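Putative esterase/lipase/thioesterase (PDB 2PBL) is a putative esterase, lipase or thioesterase of the alpha/beta-hydrolase fold that probably hydrolyses ester or thioester bonds. Local coordinates at residues I131-H136 with R161-I166; D204-V209 with D231-I236. One frame throughout, in Å; residues are numbered along the deposited sequence.

Interaction 1. Residues I131-H136 with R161-I166; sequences IVLAGH and RNVVPI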
loop_
_atom_site.group_PDB
_atom_site.type_symbol
_atom_site.label_atom_id
_atom_site.label_comp_id
_atom_site.label_asym_id
_atom_site.label_seq_id
_atom_site.Cartn_x
_atom_site.Cartn_y
_atom_site.Cartn_z
ATOM N N ILE A 131 11.525 4.197 -9.271
ATOM C CA ILE A 131 10.439 4.221 -8.329
ATOM C C ILE A 131 10.082 2.784 -7.942
ATOM O O ILE A 131 9.981 1.921 -8.810
ATOM C CB ILE A 131 9.196 4.863 -8.967
ATOM C CG1 ILE A 131 9.523 6.305 -9.363
ATOM C CG2 ILE A 131 8.001 4.714 -7.993
ATOM C CD1 ILE A 131 8.425 7.042 -10.098
ATOM N N VAL A 132 9.917 2.562 -6.638
ATOM C CA VAL A 132 9.452 1.277 -6.099
ATOM C C VAL A 132 8.202 1.568 -5.258
ATOM O O VAL A 132 8.118 2.582 -4.553
ATOM C CB VAL A 132 10.532 0.454 -5.354
ATOM C CG1 VAL A 132 11.647 -0.017 -6.340
ATOM C CG2 VAL A 132 11.120 1.214 -4.116
ATOM N N LEU A 133 7.237 0.661 -5.356
ATOM C CA LEU A 133 5.966 0.786 -4.704
ATOM C C LEU A 133 5.713 -0.371 -3.787
ATOM O O LEU A 133 5.940 -1.511 -4.173
ATOM C CB LEU A 133 4.842 0.772 -5.762
ATOM C CG LEU A 133 4.801 1.887 -6.830
ATOM C CD1 LEU A 133 3.558 1.779 -7.698
ATOM C CD2 LEU A 133 4.945 3.271 -6.189
ATOM N N ALA A 134 5.230 -0.084 -2.577
ATOM C CA ALA A 134 4.696 -1.151 -1.727
ATOM C C ALA A 134 3.457 -0.598 -1.047
ATOM O O ALA A 134 3.306 0.607 -0.881
ATOM C CB ALA A 134 5.693 -1.651 -0.703
ATOM N N GLY A 135 2.587 -1.490 -0.660
ATOM C CA GLY A 135 1.331 -1.095 -0.045
ATOM C C GLY A 135 0.688 -2.285 0.637
ATOM O O GLY A 135 0.793 -3.428 0.162
ATOM N N HIS A 136 0.012 -1.994 1.747
ATOM C CA HIS A 136 -0.548 -3.023 2.595
ATOM C C HIS A 136 -2.061 -3.107 2.531
ATOM O O HIS A 136 -2.749 -2.088 2.724
ATOM C CB HIS A 136 -0.060 -2.722 4.018
ATOM C CG HIS A 136 -0.594 -3.638 5.076
ATOM N ND1 HIS A 136 -1.194 -3.161 6.218
ATOM C CD2 HIS A 136 -0.596 -4.985 5.179
ATOM C CE1 HIS A 136 -1.549 -4.177 6.983
ATOM N NE2 HIS A 136 -1.223 -5.298 6.366
ATOM N N ARG A 161 10.164 0.275 -11.005
ATOM C CA ARG A 161 11.077 -0.862 -11.058
ATOM C C ARG A 161 10.502 -2.102 -10.404
ATOM O O ARG A 161 10.574 -3.184 -10.965
ATOM C CB ARG A 161 12.424 -0.471 -10.419
ATOM C CG ARG A 161 13.414 -1.592 -10.281
ATOM C CD ARG A 161 14.802 -1.136 -9.985
ATOM N NE ARG A 161 15.696 -2.263 -9.688
ATOM C CZ ARG A 161 16.283 -3.004 -10.629
ATOM N NH1 ARG A 161 16.028 -2.802 -11.914
ATOM N NH2 ARG A 161 17.067 -4.007 -10.282
ATOM N N ASN A 162 9.936 -1.930 -9.220
ATOM C CA ASN A 162 9.389 -3.040 -8.416
ATOM C C ASN A 162 8.051 -2.609 -7.827
ATOM O O ASN A 162 7.855 -1.434 -7.433
ATOM C CB ASN A 162 10.267 -3.386 -7.173
ATOM C CG ASN A 162 11.729 -3.725 -7.474
ATOM O OD1 ASN A 162 12.012 -4.422 -8.410
ATOM N ND2 ASN A 162 12.720 -3.256 -6.572
ATOM N N VAL A 163 7.125 -3.560 -7.738
ATOM C CA VAL A 163 5.857 -3.363 -7.041
ATOM C C VAL A 163 5.673 -4.560 -6.109
ATOM O O VAL A 163 5.631 -5.716 -6.577
ATOM C CB VAL A 163 4.620 -3.206 -7.962
ATOM C CG1 VAL A 163 3.400 -2.983 -7.083
ATOM C CG2 VAL A 163 4.799 -2.038 -8.892
ATOM N N VAL A 164 5.517 -4.254 -4.811
ATOM C CA VAL A 164 5.375 -5.262 -3.732
ATOM C C VAL A 164 4.115 -4.994 -2.922
ATOM O O VAL A 164 4.146 -4.272 -1.906
ATOM C CB VAL A 164 6.615 -5.326 -2.788
ATOM C CG1 VAL A 164 6.471 -6.476 -1.767
ATOM C CG2 VAL A 164 7.876 -5.503 -3.601
ATOM N N PRO A 165 2.982 -5.572 -3.364
ATOM C CA PRO A 165 1.709 -5.488 -2.629
ATOM C C PRO A 165 1.755 -6.481 -1.503
ATOM O O PRO A 165 2.026 -7.668 -1.734
ATOM C CB PRO A 165 0.687 -5.982 -3.664
ATOM C CG PRO A 165 1.392 -5.937 -4.973
ATOM C CD PRO A 165 2.769 -6.284 -4.651
ATOM N N ILE A 166 1.616 -5.970 -0.285
ATOM C CA ILE A 166 1.737 -6.755 0.891
ATOM C C ILE A 166 0.303 -7.069 1.332
ATOM O O ILE A 166 -0.473 -6.158 1.659
ATOM C CB ILE A 166 2.474 -5.969 1.977
ATOM C CG1 ILE A 166 3.865 -5.498 1.474
ATOM C CG2 ILE A 166 2.570 -6.822 3.209
ATOM C CD1 ILE A 166 4.533 -4.357 2.412
#
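Leu133 and Val163 sit abreast in two parallel strands whose axes run within 6° of each other, 4.6 Å apart at closest approach, joined by backbone bonds from Arg161 N to Ile131 O, Leu133 N to Asn162 O, Val164 N to Leu133 O and Ile166 N to Gly135 O; the bond from Gly135 N to Val164 O, at 3.4 Å, is weak. On one face of the sheet, Leu133 and Val163 point the same way and meet through their branches, Leu133 CD1 lying 4.2 Å from Val163 CG2. The opposite face carries Val132, Asn162, Ala134, Val164, His136 and Ile166. There Val132 has CG1 anti to its carbonyl carbon (chi1 -66°), and this methyl lies alongside the Asn162 amide, 3.4 Å from Asn162 ND2. The amide nitrogen itself bonds to the carbonyl oxygen of Ile260 and to the terminal carboxylate of Ala262, tying the strand to helix 255-261 and the chain end. Ala134 CB lies 3.3 Å from Val164 O and 4.3 Å from Ile166 CD1. At the strand ends the side chains of His136 and Ile166 cross at about a right angle, with Ile166 CG2 4.2 Å from His136 CD2. The His136 ring also meets that of His242. Two buried parallel strands, the first running into a probable GxSxG nucleophile elbow through Gly135, are characteristic of the central sheet of alpha/beta hydrolases.

Interaction 2. Residues D204-V209 with D231-I236; sequences DAKVTV and DADHVI
Thr208 and Asp233 are paired on neighbouring parallel strands, their side chains slanting past one another on the same face of the sheet. Thr208 OG1 stands anti to its own carbonyl carbon (chi1 -57°) and lies 3.6 Å from Asp233 CB, while the methyl CG2, also against Asp233 CB, reaches Val235 CG2 at 3.9 Å. The hydroxyl and the carboxylate do not bond directly. A water bridges them, 2.7 Å from Thr208 OG1 and donating to Asp233 OD2. An alanine in place of Thr208 would probably leave this water without its threonine anchor and open a gap beside Val235 CG2. The extended chain of Lys206 crosses Asp233 as well, bringing CE to OD2, but its NZ stays 4.6 Å from Asp233 OD2, too far for a salt bridge, although the opposite charges may still attract.

The strands 206-212 and 233-237, with helix 217-230 between them in sequence, form a beta-alpha-beta unit, and the later strand is an outermost one of the sheet. The axes of segments 206-209 and 233-236 cross at -28°. Ala232, just ahead of the second strand, directs its CB toward the first, where it lies against Val207 CG1 at 3.8 Å and against Val209 CG2. Helix 217-230 covers this side, with Trp230 on Val207, and Ala223 and Val227 on Val209. Backbone bonds run from Asp233 N to Val207 O, the most bent of the three at 143°, from Val209 N to Asp233 O, and from Val235 N to Val209 O. That same Val209 O also lies in the plane of the His234 ring, at its edge, 3.5 Å from His234 CD2.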
loop_
_atom_site.group_PDB
_atom_site.type_symbol
_atom_site.label_atom_id
_atom_site.label_comp_id
_atom_site.label_asym_id
_atom_site.label_seq_id
_atom_site.Cartn_x
_atom_site.Cartn_y
_atom_site.Cartn_z
ATOM N N ASP A 204 5.862 -2.522 -17.166
ATOM C CA ASP A 204 6.871 -3.504 -16.907
ATOM C C ASP A 204 7.483 -3.189 -15.540
ATOM O O ASP A 204 8.008 -2.066 -15.299
ATOM C CB ASP A 204 7.958 -3.446 -17.979
ATOM C CG ASP A 204 7.439 -3.837 -19.367
ATOM O OD1 ASP A 204 6.888 -2.977 -20.072
ATOM O OD2 ASP A 204 7.625 -4.999 -19.731
ATOM N N ALA A 205 7.441 -4.178 -14.664
ATOM C CA ALA A 205 7.959 -4.028 -13.290
ATOM C C ALA A 205 7.962 -5.404 -12.657
ATOM O O ALA A 205 7.164 -6.248 -13.050
ATOM C CB ALA A 205 7.116 -3.112 -12.482
ATOM N N LYS A 206 8.887 -5.639 -11.723
ATOM C CA LYS A 206 8.935 -6.927 -11.048
ATOM C C LYS A 206 7.937 -6.785 -9.895
ATOM O O LYS A 206 8.098 -5.921 -8.999
ATOM C CB LYS A 206 10.332 -7.230 -10.525
ATOM C CG LYS A 206 10.540 -8.684 -10.080
ATOM C CD LYS A 206 12.013 -8.878 -9.644
ATOM C CE LYS A 206 12.486 -10.341 -9.427
ATOM N NZ LYS A 206 13.999 -10.342 -9.050
ATOM N N VAL A 207 6.935 -7.646 -9.917
ATOM C CA VAL A 207 5.890 -7.663 -8.937
ATOM C C VAL A 207 6.091 -8.895 -8.037
ATOM O O VAL A 207 6.214 -10.000 -8.519
ATOM C CB VAL A 207 4.475 -7.790 -9.599
ATOM C CG1 VAL A 207 3.372 -7.809 -8.473
ATOM C CG2 VAL A 207 4.218 -6.668 -10.563
ATOM N N THR A 208 6.063 -8.668 -6.729
ATOM C CA THR A 208 6.223 -9.739 -5.743
ATOM C C THR A 208 5.075 -9.581 -4.743
ATOM O O THR A 208 4.985 -8.565 -4.073
ATOM C CB THR A 208 7.584 -9.673 -5.024
ATOM O OG1 THR A 208 8.667 -9.720 -5.974
ATOM C CG2 THR A 208 7.732 -10.869 -4.057
ATOM N N VAL A 209 4.202 -10.575 -4.683
ATOM C CA VAL A 209 3.088 -10.576 -3.748
ATOM C C VAL A 209 3.595 -11.184 -2.446
ATOM O O VAL A 209 4.107 -12.302 -2.388
ATOM C CB VAL A 209 1.870 -11.309 -4.294
ATOM C CG1 VAL A 209 0.681 -11.161 -3.321
ATOM C CG2 VAL A 209 1.525 -10.775 -5.661
ATOM N N ASP A 231 1.387 -13.816 -13.156
ATOM C CA ASP A 231 2.619 -14.574 -13.054
ATOM C C ASP A 231 3.673 -13.816 -12.182
ATOM O O ASP A 231 4.864 -13.663 -12.569
ATOM C CB ASP A 231 3.119 -14.861 -14.464
ATOM C CG ASP A 231 4.184 -15.945 -14.512
ATOM O OD1 ASP A 231 4.397 -16.657 -13.494
ATOM O OD2 ASP A 231 4.812 -16.075 -15.595
ATOM N N ALA A 232 3.242 -13.316 -11.019
ATOM C CA ALA A 232 4.115 -12.528 -10.163
ATOM C C ALA A 232 4.915 -13.445 -9.267
ATOM O O ALA A 232 4.568 -14.617 -9.149
ATOM C CB ALA A 232 3.284 -11.562 -9.295
ATOM N N ASP A 233 6.007 -12.943 -8.665
ATOM C CA ASP A 233 6.704 -13.702 -7.605
ATOM C C ASP A 233 5.721 -13.753 -6.411
ATOM O O ASP A 233 4.749 -12.978 -6.341
ATOM C CB ASP A 233 8.041 -13.089 -7.166
ATOM C CG ASP A 233 9.166 -13.242 -8.235
ATOM O OD1 ASP A 233 8.864 -13.710 -9.353
ATOM O OD2 ASP A 233 10.343 -12.887 -7.953
ATOM N N HIS A 234 5.967 -14.686 -5.488
ATOM C CA HIS A 234 5.113 -14.902 -4.342
ATOM C C HIS A 234 5.929 -15.295 -3.142
ATOM O O HIS A 234 6.620 -16.277 -3.202
ATOM C CB HIS A 234 4.147 -16.042 -4.688
ATOM C CG HIS A 234 3.064 -16.268 -3.674
ATOM N ND1 HIS A 234 2.259 -17.391 -3.706
ATOM C CD2 HIS A 234 2.589 -15.488 -2.659
ATOM C CE1 HIS A 234 1.353 -17.305 -2.746
ATOM N NE2 HIS A 234 1.526 -16.165 -2.098
ATOM N N VAL A 235 5.805 -14.518 -2.062
ATOM C CA VAL A 235 6.450 -14.786 -0.786
ATOM C C VAL A 235 5.428 -14.957 0.346
ATOM O O VAL A 235 4.560 -14.080 0.572
ATOM C CB VAL A 235 7.411 -13.696 -0.399
ATOM C CG1 VAL A 235 7.999 -13.987 0.999
ATOM C CG2 VAL A 235 8.563 -13.588 -1.425
ATOM N N ILE A 236 5.541 -16.074 1.072
ATOM C CA ILE A 236 4.723 -16.281 2.281
ATOM C C ILE A 236 5.635 -16.071 3.509
ATOM O O ILE A 236 6.547 -16.867 3.762
ATOM C CB ILE A 236 4.072 -17.645 2.270
ATOM C CG1 ILE A 236 3.146 -17.719 1.071
ATOM C CG2 ILE A 236 3.231 -17.888 3.547
ATOM C CD1 ILE A 236 2.503 -18.997 0.947
HETATM O O HOH W 1 10.884 -11.295 -6.026
#

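Overall arrangement
Interactions 1 and 2 are neighbouring parts of one sheet: interaction 1 pairs strands 131-136 and 160-166, interaction 2 pairs 206-212 and 233-237, and their centres are 9 Å apart. The seam between them is direct, with Val163 N 2.8 Å from Lys206 O and Val163 O 3.0 Å from Thr208 N, both probable hydrogen bonds. Interaction 1 is the buried one, and its strand 131-136 leads to Ser137, which with His242 and Glu215 probably forms a catalytic triad; the side chain of His136 is about 4 Å from an unidentified bound molecule, which may mark a pocket. The centre of interaction 2 is about 14 Å from the centre of the chain, and this contact completes the sheet toward one edge.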